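Side-chain contacts in protein-glutamine gamma-glutamyltransferase 2 (Pagrus major, PDB 1G0D), which probably catalyses the calcium-dependent cross-linking of peptide-bound glutamine to lysine side chains and other primary amines, joining proteins by isopeptide bonds: residues V155-G160 with S424-Y429; S172-Y177 with K660-F665; Q179-V184 with S652-G657; V278-L283 with T290-N295. All blocks are in the same frame, centred on the assembly; numbering follows the deposited sequence.

Contact 1: residues V155-G160 with S424-Y429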
# COMPACT_ATOMS: atom_id res chain seq x y z
N VAL A 155 -5.12 12.15 1.18
CA VAL A 155 -6.13 12.09 0.11
C VAL A 155 -5.57 12.73 -1.15
O VAL A 155 -5.54 12.13 -2.21
CB VAL A 155 -7.47 12.84 0.39
CG1 VAL A 155 -8.33 12.79 -0.88
CG2 VAL A 155 -8.23 12.20 1.50
N MET A 156 -5.09 13.96 -1.04
CA MET A 156 -4.59 14.68 -2.19
C MET A 156 -3.21 14.39 -2.73
O MET A 156 -2.94 14.66 -3.88
CB MET A 156 -4.75 16.16 -1.92
CG MET A 156 -6.22 16.52 -1.68
SD MET A 156 -7.05 16.42 -3.21
CE MET A 156 -8.53 15.92 -2.73
N ASN A 157 -2.31 13.88 -1.91
CA ASN A 157 -0.98 13.60 -2.42
C ASN A 157 -0.92 12.36 -3.31
O ASN A 157 -1.45 11.30 -2.96
CB ASN A 157 -0.00 13.45 -1.27
CG ASN A 157 1.40 13.48 -1.77
OD1 ASN A 157 1.63 13.32 -2.97
ND2 ASN A 157 2.36 13.68 -0.87
N GLU A 158 -0.31 12.48 -4.48
CA GLU A 158 -0.25 11.35 -5.40
C GLU A 158 1.09 10.60 -5.40
O GLU A 158 1.24 9.57 -6.06
CB GLU A 158 -0.54 11.81 -6.83
CG GLU A 158 -2.00 12.16 -7.14
CD GLU A 158 -2.15 12.79 -8.52
OE1 GLU A 158 -1.60 13.91 -8.74
OE2 GLU A 158 -2.79 12.17 -9.40
N ASP A 159 2.04 11.13 -4.65
CA ASP A 159 3.36 10.54 -4.56
C ASP A 159 3.61 10.14 -3.14
O ASP A 159 3.50 10.96 -2.24
CB ASP A 159 4.41 11.56 -4.97
CG ASP A 159 4.42 11.79 -6.44
OD1 ASP A 159 4.80 10.83 -7.14
OD2 ASP A 159 4.04 12.90 -6.89
N GLY A 160 3.93 8.87 -2.94
CA GLY A 160 4.19 8.39 -1.60
C GLY A 160 5.55 7.72 -1.52
O GLY A 160 6.36 7.77 -2.44
N SER A 424 6.12 1.76 10.07
CA SER A 424 6.44 3.01 9.41
C SER A 424 5.40 3.44 8.40
O SER A 424 4.73 2.61 7.79
CB SER A 424 7.76 2.85 8.67
OG SER A 424 8.84 2.69 9.57
N THR A 425 5.28 4.76 8.23
CA THR A 425 4.40 5.34 7.24
C THR A 425 5.09 6.64 6.84
O THR A 425 5.93 7.14 7.59
CB THR A 425 2.99 5.60 7.77
OG1 THR A 425 2.12 5.84 6.67
CG2 THR A 425 2.95 6.82 8.68
N LYS A 426 4.77 7.17 5.68
CA LYS A 426 5.39 8.43 5.25
C LYS A 426 4.92 9.63 6.08
O LYS A 426 3.77 9.72 6.51
CB LYS A 426 5.11 8.72 3.75
CG LYS A 426 5.70 10.04 3.22
CD LYS A 426 5.38 10.28 1.76
CE LYS A 426 5.53 11.75 1.37
NZ LYS A 426 4.78 12.63 2.30
N SER A 427 5.84 10.56 6.26
CA SER A 427 5.59 11.76 7.00
C SER A 427 4.76 12.76 6.20
O SER A 427 4.92 12.90 4.99
CB SER A 427 6.90 12.40 7.35
OG SER A 427 6.62 13.66 7.89
N VAL A 428 3.90 13.49 6.90
CA VAL A 428 3.06 14.47 6.28
C VAL A 428 3.85 15.63 5.72
O VAL A 428 3.40 16.33 4.80
CB VAL A 428 2.05 15.02 7.27
CG1 VAL A 428 1.40 16.25 6.69
CG2 VAL A 428 1.02 13.98 7.56
N TYR A 429 5.02 15.86 6.27
CA TYR A 429 5.82 16.96 5.79
C TYR A 429 7.20 16.43 5.54
O TYR A 429 7.93 16.13 6.48
CB TYR A 429 5.85 18.08 6.81
CG TYR A 429 4.60 18.91 6.83
CD1 TYR A 429 3.92 19.21 5.63
CD2 TYR A 429 4.06 19.35 8.03
CE1 TYR A 429 2.73 19.94 5.64
CE2 TYR A 429 2.87 20.08 8.05
CZ TYR A 429 2.21 20.37 6.85
OH TYR A 429 1.01 21.05 6.91

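Contact 2: residues S172-Y177 with K660-F665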
# COMPACT_ATOMS: atom_id res chain seq x y z
N SER A 172 13.65 3.04 1.32
CA SER A 172 12.42 3.64 0.84
C SER A 172 12.26 3.50 -0.64
O SER A 172 13.23 3.64 -1.39
CB SER A 172 12.39 5.13 1.10
OG SER A 172 13.09 5.47 2.27
N ILE A 173 11.04 3.21 -1.07
CA ILE A 173 10.81 3.20 -2.48
C ILE A 173 9.65 4.12 -2.74
O ILE A 173 8.61 4.06 -2.07
CB ILE A 173 10.52 1.82 -3.07
CG1 ILE A 173 9.17 1.35 -2.61
CG2 ILE A 173 11.63 0.86 -2.71
CD1 ILE A 173 8.29 1.00 -3.75
N PRO A 174 9.89 5.12 -3.59
CA PRO A 174 8.86 6.07 -3.96
C PRO A 174 7.78 5.33 -4.75
O PRO A 174 8.07 4.32 -5.38
CB PRO A 174 9.62 7.05 -4.83
CG PRO A 174 10.74 6.30 -5.35
CD PRO A 174 11.18 5.50 -4.17
N TRP A 175 6.53 5.82 -4.72
CA TRP A 175 5.44 5.20 -5.46
C TRP A 175 4.54 6.27 -6.06
O TRP A 175 4.23 7.26 -5.41
CB TRP A 175 4.62 4.31 -4.55
CG TRP A 175 3.75 3.33 -5.29
CD1 TRP A 175 2.45 3.51 -5.66
CD2 TRP A 175 4.09 1.97 -5.65
NE1 TRP A 175 1.94 2.35 -6.21
CE2 TRP A 175 2.92 1.39 -6.22
CE3 TRP A 175 5.25 1.18 -5.54
CZ2 TRP A 175 2.89 0.05 -6.68
CZ3 TRP A 175 5.21 -0.15 -5.99
CH2 TRP A 175 4.03 -0.69 -6.56
N ASN A 176 4.14 6.08 -7.30
CA ASN A 176 3.26 7.04 -7.92
C ASN A 176 1.84 6.50 -7.76
O ASN A 176 1.40 5.62 -8.52
CB ASN A 176 3.66 7.21 -9.40
CG ASN A 176 2.66 8.02 -10.21
OD1 ASN A 176 1.76 8.65 -9.67
ND2 ASN A 176 2.80 7.99 -11.53
N TYR A 177 1.12 6.99 -6.76
CA TYR A 177 -0.24 6.51 -6.56
C TYR A 177 -1.11 6.89 -7.74
O TYR A 177 -2.08 6.21 -8.04
CB TYR A 177 -0.84 7.07 -5.29
CG TYR A 177 -0.12 6.64 -4.05
CD1 TYR A 177 0.08 5.30 -3.77
CD2 TYR A 177 0.40 7.58 -3.17
CE1 TYR A 177 0.78 4.90 -2.63
CE2 TYR A 177 1.10 7.22 -2.05
CZ TYR A 177 1.29 5.88 -1.78
OH TYR A 177 1.99 5.55 -0.64
N LYS A 660 7.18 14.21 -8.98
CA LYS A 660 8.28 13.26 -8.81
C LYS A 660 8.38 12.28 -10.01
O LYS A 660 7.35 11.72 -10.46
CB LYS A 660 8.08 12.51 -7.48
CG LYS A 660 7.97 13.43 -6.27
CD LYS A 660 9.21 13.32 -5.39
CE LYS A 660 9.46 14.56 -4.54
NZ LYS A 660 8.19 14.99 -3.93
N LEU A 661 9.59 12.13 -10.56
CA LEU A 661 9.81 11.26 -11.71
C LEU A 661 10.44 10.02 -11.17
O LEU A 661 11.46 10.09 -10.46
CB LEU A 661 10.70 11.91 -12.75
CG LEU A 661 10.94 11.10 -14.01
CD1 LEU A 661 9.65 10.84 -14.76
CD2 LEU A 661 11.95 11.85 -14.89
N LEU A 662 9.79 8.90 -11.47
CA LEU A 662 10.21 7.57 -10.99
C LEU A 662 10.79 6.70 -12.11
O LEU A 662 10.31 6.69 -13.25
CB LEU A 662 9.03 6.84 -10.33
CG LEU A 662 8.52 7.28 -8.96
CD1 LEU A 662 8.13 8.74 -8.94
CD2 LEU A 662 7.31 6.47 -8.67
N VAL A 663 11.85 5.97 -11.78
CA VAL A 663 12.48 5.11 -12.76
C VAL A 663 12.95 3.76 -12.18
O VAL A 663 13.50 3.67 -11.07
CB VAL A 663 13.67 5.84 -13.43
CG1 VAL A 663 14.29 4.96 -14.48
CG2 VAL A 663 13.19 7.12 -14.06
N ASP A 664 12.69 2.73 -12.98
CA ASP A 664 13.08 1.37 -12.70
C ASP A 664 14.00 0.81 -13.82
O ASP A 664 13.83 1.10 -15.00
CB ASP A 664 11.82 0.51 -12.60
CG ASP A 664 12.14 -0.96 -12.57
OD1 ASP A 664 12.49 -1.48 -11.48
OD2 ASP A 664 12.06 -1.60 -13.64
N PHE A 665 14.99 0.02 -13.42
CA PHE A 665 15.89 -0.64 -14.39
C PHE A 665 16.00 -2.14 -14.10
O PHE A 665 16.32 -2.55 -12.97
CB PHE A 665 17.31 -0.03 -14.39
CG PHE A 665 18.31 -0.82 -15.23
CD1 PHE A 665 18.42 -0.60 -16.61
CD2 PHE A 665 19.09 -1.82 -14.66
CE1 PHE A 665 19.30 -1.39 -17.40
CE2 PHE A 665 19.96 -2.60 -15.44
CZ PHE A 665 20.06 -2.38 -16.80

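Contact 3: residues Q179-V184 with S652-G657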
# COMPACT_ATOMS: atom_id res chain seq x y z
N GLN A 179 -3.66 8.68 -8.33
CA GLN A 179 -5.12 8.60 -8.26
C GLN A 179 -5.87 9.61 -9.13
O GLN A 179 -7.06 9.41 -9.44
CB GLN A 179 -5.62 8.72 -6.82
CG GLN A 179 -5.19 9.96 -6.12
CD GLN A 179 -3.91 9.77 -5.36
OE1 GLN A 179 -3.09 8.88 -5.67
NE2 GLN A 179 -3.72 10.60 -4.35
N PHE A 180 -5.20 10.68 -9.56
CA PHE A 180 -5.86 11.68 -10.40
C PHE A 180 -5.45 11.64 -11.87
O PHE A 180 -5.75 12.57 -12.62
CB PHE A 180 -5.64 13.08 -9.84
CG PHE A 180 -6.12 13.22 -8.42
CD1 PHE A 180 -7.34 12.67 -8.03
CD2 PHE A 180 -5.33 13.85 -7.48
CE1 PHE A 180 -7.77 12.73 -6.73
CE2 PHE A 180 -5.74 13.93 -6.18
CZ PHE A 180 -6.96 13.37 -5.79
N GLU A 181 -4.75 10.57 -12.25
CA GLU A 181 -4.30 10.36 -13.63
C GLU A 181 -5.51 9.99 -14.44
O GLU A 181 -6.49 9.51 -13.89
CB GLU A 181 -3.26 9.25 -13.71
CG GLU A 181 -1.90 9.62 -13.09
CD GLU A 181 -1.11 10.68 -13.88
OE1 GLU A 181 -0.17 10.28 -14.60
OE2 GLU A 181 -1.41 11.89 -13.78
N ASP A 182 -5.47 10.19 -15.74
CA ASP A 182 -6.68 9.94 -16.49
C ASP A 182 -7.32 8.61 -16.34
O ASP A 182 -6.66 7.59 -16.48
CB ASP A 182 -6.45 10.16 -17.97
CG ASP A 182 -6.26 11.59 -18.30
OD1 ASP A 182 -6.22 11.92 -19.50
OD2 ASP A 182 -6.14 12.38 -17.35
N TYR A 183 -8.62 8.66 -16.08
CA TYR A 183 -9.49 7.50 -15.95
C TYR A 183 -9.34 6.58 -14.75
O TYR A 183 -10.10 5.63 -14.57
CB TYR A 183 -9.42 6.69 -17.24
CG TYR A 183 -9.51 7.57 -18.46
CD1 TYR A 183 -8.51 7.58 -19.42
CD2 TYR A 183 -10.59 8.44 -18.63
CE1 TYR A 183 -8.56 8.43 -20.50
CE2 TYR A 183 -10.65 9.30 -19.71
CZ TYR A 183 -9.63 9.29 -20.64
OH TYR A 183 -9.67 10.15 -21.71
N VAL A 184 -8.38 6.87 -13.89
CA VAL A 184 -8.20 6.03 -12.73
C VAL A 184 -9.45 6.07 -11.83
O VAL A 184 -9.72 5.12 -11.08
CB VAL A 184 -6.98 6.47 -11.95
CG1 VAL A 184 -7.03 5.90 -10.56
CG2 VAL A 184 -5.71 6.03 -12.72
N SER A 652 6.45 15.89 -22.38
CA SER A 652 5.89 17.18 -21.98
C SER A 652 4.99 17.02 -20.74
O SER A 652 3.90 16.45 -20.84
CB SER A 652 5.08 17.76 -23.14
OG SER A 652 5.94 18.27 -24.16
N PRO A 653 5.41 17.56 -19.58
CA PRO A 653 4.55 17.40 -18.41
C PRO A 653 3.05 17.61 -18.72
O PRO A 653 2.69 18.28 -19.68
CB PRO A 653 5.13 18.39 -17.41
CG PRO A 653 6.58 18.44 -17.77
CD PRO A 653 6.61 18.36 -19.27
N MET A 654 2.19 17.00 -17.93
CA MET A 654 0.78 17.11 -18.17
C MET A 654 0.11 18.08 -17.22
O MET A 654 -0.82 18.79 -17.59
CB MET A 654 0.15 15.74 -18.05
CG MET A 654 0.50 14.85 -19.18
SD MET A 654 -0.06 13.17 -18.94
CE MET A 654 0.94 12.62 -17.46
N ARG A 655 0.55 18.10 -15.98
CA ARG A 655 -0.02 19.01 -14.99
C ARG A 655 1.10 19.78 -14.31
O ARG A 655 2.28 19.39 -14.29
CB ARG A 655 -0.85 18.23 -13.95
CG ARG A 655 -2.20 17.66 -14.42
CD ARG A 655 -2.91 16.92 -13.28
NE ARG A 655 -2.42 15.55 -13.11
CZ ARG A 655 -2.35 14.91 -11.94
NH1 ARG A 655 -2.74 15.50 -10.84
NH2 ARG A 655 -1.91 13.66 -11.89
N THR A 656 0.73 20.90 -13.73
CA THR A 656 1.71 21.73 -13.08
C THR A 656 1.86 21.27 -11.64
O THR A 656 1.07 20.47 -11.17
CB THR A 656 1.27 23.19 -13.20
OG1 THR A 656 2.11 23.99 -12.36
CG2 THR A 656 -0.21 23.36 -12.81
N GLY A 657 2.91 21.73 -10.96
CA GLY A 657 3.10 21.33 -9.57
C GLY A 657 4.45 20.73 -9.24
O GLY A 657 5.33 20.62 -10.11
O HOH W 1 -2.00 13.73 -15.82

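Contact 4: residues V278-L283 with T290-N295. With SO4 (sulfate ion), chain B.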
# COMPACT_ATOMS: atom_id res chain seq x y z
N VAL A 278 -1.62 -0.24 -4.45
CA VAL A 278 -2.78 -0.18 -5.35
C VAL A 278 -4.06 0.08 -4.53
O VAL A 278 -4.99 0.73 -4.99
CB VAL A 278 -2.92 -1.51 -6.16
CG1 VAL A 278 -4.23 -1.58 -6.90
CG2 VAL A 278 -1.81 -1.62 -7.12
N ALA A 279 -4.13 -0.42 -3.30
CA ALA A 279 -5.32 -0.19 -2.45
C ALA A 279 -5.35 1.28 -2.11
O ALA A 279 -6.40 1.91 -2.13
CB ALA A 279 -5.26 -1.02 -1.11
N CYS A 280 -4.17 1.82 -1.79
CA CYS A 280 -4.06 3.22 -1.46
C CYS A 280 -4.51 4.11 -2.60
O CYS A 280 -5.23 5.05 -2.35
CB CYS A 280 -2.63 3.58 -1.15
SG CYS A 280 -2.42 5.19 -0.42
N THR A 281 -4.10 3.82 -3.82
CA THR A 281 -4.47 4.63 -4.99
C THR A 281 -5.97 4.73 -5.19
O THR A 281 -6.51 5.78 -5.50
CB THR A 281 -3.91 4.05 -6.30
OG1 THR A 281 -2.58 4.53 -6.52
CG2 THR A 281 -4.72 4.49 -7.46
N VAL A 282 -6.65 3.61 -5.01
CA VAL A 282 -8.07 3.56 -5.21
C VAL A 282 -8.88 4.19 -4.07
O VAL A 282 -9.84 4.89 -4.32
CB VAL A 282 -8.54 2.06 -5.44
CG1 VAL A 282 -10.08 1.98 -5.52
CG2 VAL A 282 -7.90 1.50 -6.74
N LEU A 283 -8.51 3.94 -2.83
CA LEU A 283 -9.27 4.51 -1.73
C LEU A 283 -9.01 6.05 -1.71
O LEU A 283 -9.93 6.86 -1.58
CB LEU A 283 -8.87 3.78 -0.43
CG LEU A 283 -9.23 2.28 -0.45
CD1 LEU A 283 -8.43 1.56 0.59
CD2 LEU A 283 -10.72 2.06 -0.20
N THR A 290 -6.13 7.59 3.26
CA THR A 290 -5.36 6.33 3.34
C THR A 290 -3.82 6.47 3.31
O THR A 290 -3.26 7.35 2.64
CB THR A 290 -5.83 5.40 2.15
OG1 THR A 290 -7.25 5.19 2.24
CG2 THR A 290 -5.13 4.05 2.13
N ARG A 291 -3.12 5.63 4.05
CA ARG A 291 -1.66 5.66 4.00
C ARG A 291 -1.07 4.27 4.14
O ARG A 291 -1.48 3.48 5.00
CB ARG A 291 -1.08 6.51 5.11
CG ARG A 291 -1.68 6.25 6.46
CD ARG A 291 -0.98 7.06 7.50
NE ARG A 291 -1.45 6.71 8.82
CZ ARG A 291 -1.16 7.39 9.92
NH1 ARG A 291 -0.39 8.47 9.86
NH2 ARG A 291 -1.64 6.97 11.09
N PRO A 292 -0.13 3.91 3.26
CA PRO A 292 0.48 2.58 3.35
C PRO A 292 1.36 2.45 4.57
O PRO A 292 2.28 3.26 4.74
CB PRO A 292 1.30 2.47 2.07
CG PRO A 292 0.73 3.51 1.19
CD PRO A 292 0.38 4.63 2.09
N ILE A 293 1.08 1.46 5.43
CA ILE A 293 1.95 1.26 6.58
C ILE A 293 2.77 -0.04 6.42
O ILE A 293 2.26 -1.02 5.89
CB ILE A 293 1.21 1.31 7.94
CG1 ILE A 293 0.81 -0.05 8.31
CG2 ILE A 293 0.06 2.28 8.00
CD1 ILE A 293 1.50 -0.30 9.57
N THR A 294 4.04 -0.01 6.86
CA THR A 294 4.93 -1.18 6.77
C THR A 294 5.32 -1.71 8.14
O THR A 294 5.69 -0.96 9.03
CB THR A 294 6.23 -0.84 6.01
OG1 THR A 294 5.91 -0.42 4.69
CG2 THR A 294 7.08 -2.03 5.85
N ASN A 295 5.28 -3.03 8.32
CA ASN A 295 5.61 -3.65 9.60
C ASN A 295 6.90 -4.40 9.45
O ASN A 295 7.03 -5.18 8.51
CB ASN A 295 4.52 -4.63 9.95
CG ASN A 295 4.68 -5.19 11.33
OD1 ASN A 295 5.22 -4.53 12.21
ND2 ASN A 295 4.20 -6.42 11.53
S SO4 B . -1.82 10.15 13.17
O1 SO4 B . -2.35 9.04 13.79
O2 SO4 B . -2.80 10.67 12.30
O3 SO4 B . -1.70 11.06 14.22
O4 SO4 B . -0.52 9.85 12.62

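Contact 1: residues V155-G160 with S424-Y429
An Asx turn headed by Asn157, in the short link between helix 148-156 and strand 159-164, is met by the long side chain of Lys426 from the small strand 424-426. Within the turn, Asn157 OD1 accepts the backbone N of Asp159 at 2.8 Å, a nearly straight bond (171° at the hydrogen) whose donor stands above the amide's carbonyl plane. Asparagine suits this place: its oxygen closes the turn while its ND2 can donate elsewhere. With CG anti to its own backbone N (chi1 -167°), the amide faces the lysine, and the two side chains cross at about a right angle. No hydrogen bond joins the segments directly; Asn157 ND2 and Lys426 NZ are both donors and stay 4.1 Å apart. What unites them is Glu153, whose OE1 takes Asn157 ND2 while OE2 forms a salt bridge with Lys426 NZ. The ammonium group is gripped further by the backbone: Lys426 NZ donates to Ser427 O at 2.7 Å and also to Gly430 O. The kink at the end of the lysine chain (chi4 -51°) turns NZ back toward its own loop. Before that bend, the methylenes pack on the strand, with Lys426 CD 4.0 Å from Gly160 CA and CE 4.2 Å from Asp159 O. With no side chain at Gly160, the lysine stem lies directly on the backbone. Around the contact, strand 159-164 pairs with strand 169-176, while strand 424-426 pairs with 433-435, which carries the probable calcium ligand Glu434, and is bonded through Ser424 to strand 290-298.

Contact 2: residues S172-Y177 with K660-F665
The main chain of Asn176, hydrogen-bonded to the backbone of Thr250 and of Ser252, is the polar group that Leu662 covers. Leu662 CD2 packs 3.5 Å from Asn176 N, the closest approach of the two segments. Leu662 CD2 also lies 3.8 Å from Asn176 CB and 3.8 Å from Trp175 C. Leucine suits the place because its branched end lies against a strand backbone whose polar groups have partners elsewhere. Its CG lies anti to its own carbonyl carbon (chi1 -73°), which carries the isobutyl group across the gap. Pro174 CB meets Leu662 CG at 4.3 Å, and Val676 of strand 673-682 touches both residues. Proline is well placed: the neighbours Ile173 and Trp175 make the backbone bonds to strand 159-164, so the missing N-H of Pro174 costs that pairing nothing. Asn176 turns its amide past the leucine, where ND2 makes a weak hydrogen bond to Glu623. The segments of strands 172-176 and 660-665 approach to 7.9 Å at 114° and form no common sheet. Residues 660-665 belong to the C-terminal Ig-like domain, which here packs on the catalytic core. Trp175 points the other way, onto Val274 and Ala277 of helix 272-286, with NE1 bonded to Ser252. A contact made by one leucine against proline, the asparagine CB and backbone, without a hydrogen bond across it, would probably cost few bonds to separate, in keeping with the large domain movement known for human transglutaminase 2.

Contact 3: residues Q179-V184 with S652-G657
A salt bridge with a water beside it links two loops here: the one between strand 169-176 and helix 184-193, and the one joining strands 644-651 and 659-666 of the C-terminal Ig-like domain. Arg655 NH2 donates to Glu181 OE2 at 2.6 Å with an angle of 157° at the hydrogen. The oxygen lies near the guanidinium plane but is met on its anti side, the donor tilted out of the carboxylate plane, and the two flat groups are turned 43° apart, a single-pronged pairing. Water 1 accepts from Arg655 NE at 3.3 Å and donates to Glu181 OE2 at 2.8 Å, bridging the pair. Gly626 N also bonds OE2, which thus has three donors. Glu181 is the first residue of a type II beta turn that runs to Val184, with Tyr183 as N-cap of the following helix. A bend at chi2 (-69°) brings the glutamate's end nearer the arginine. Phe180 O sits over one guanidinium face, off toward its rim, and Phe180 CB lies 3.9 Å from Arg655 NH1. That nitrogen bridges to Glu158 and Glu26, so three acids surround the guanidinium and probably share its charge. Met654, bent at its last torsion, brings CE to 3.9 Å from Glu181 OE1.

Contact 4: residues V278-L283 with T290-N295
Apolar packing carries most of this contact: Cys280, on the face of helix 272-286 turned to strand 290-298, fits its sulfur between Thr290 and Pro292. The SG of Cys280 lies anti to the backbone N (chi1 -168°), which brings it 3.8 Å from Pro292 CD and 3.9 Å from Thr290 CG2. In turn Thr290 CG2 reaches Cys280 CA at 3.8 Å. Small residues suit a place where helix and strand axes pass 8.0 Å apart, almost antiparallel. One turn on, Leu283 CB touches Thr290 OG1 at 3.4 Å, the two side chains crossing obliquely. Polar needs are met outside the pair. Thr290 OG1 is hydrogen-bonded to Ile288 O and to Ser337 OG, and Thr290 O takes a bond from Arg284 of the same helix, so the buried hydroxyl and carbonyl both have partners. Ionic interactions belong to Arg291, which starts away from the helix and runs extended. Arg291 NH1 donates to O4 of a sulfate, probably from the crystallisation liquor, at 3.1 Å; its NH2 bonds to the same ion are weak. Trp351 makes a cation-pi contact with Arg291, and its NE1 also bonds the sulfate, while Glu336 pairs with Arg291 NH2. A helix that begins at the catalytic Cys272 and packs on the sheet carrying His332 and Asp355 fits the papain-like fold of transglutaminases. Strand 290-298 is one of the sheet's two outermost strands and pairs with 329-339, bearer of His332, while helix 253-261 covers another side of helix 272-286.

How the contacts relate
Contact 4 is the core of the set, buried about 3 Å from the chain's centre, with apolar packing of a cysteine, leucine, threonine and proline. Contact 1 lies beside it, Ser424 O meeting Thr294 N, but there a lysine's methylenes do the packing, while its ammonium group is bonded to its own loop and to Glu153. Contacts 2 and 3 both join the catalytic core to the C-terminal domain: contact 2 is buried and apolar, contact 3 lies farther out, about 20 Å from the chain's centre, and is ionic and partly hydrated. The first segments of contacts 1 and 2 lie partly on neighbouring antiparallel strands, 159-164 and 169-176, while Glu158 of contact 1 bonds Phe180 N and Arg655 of contact 3.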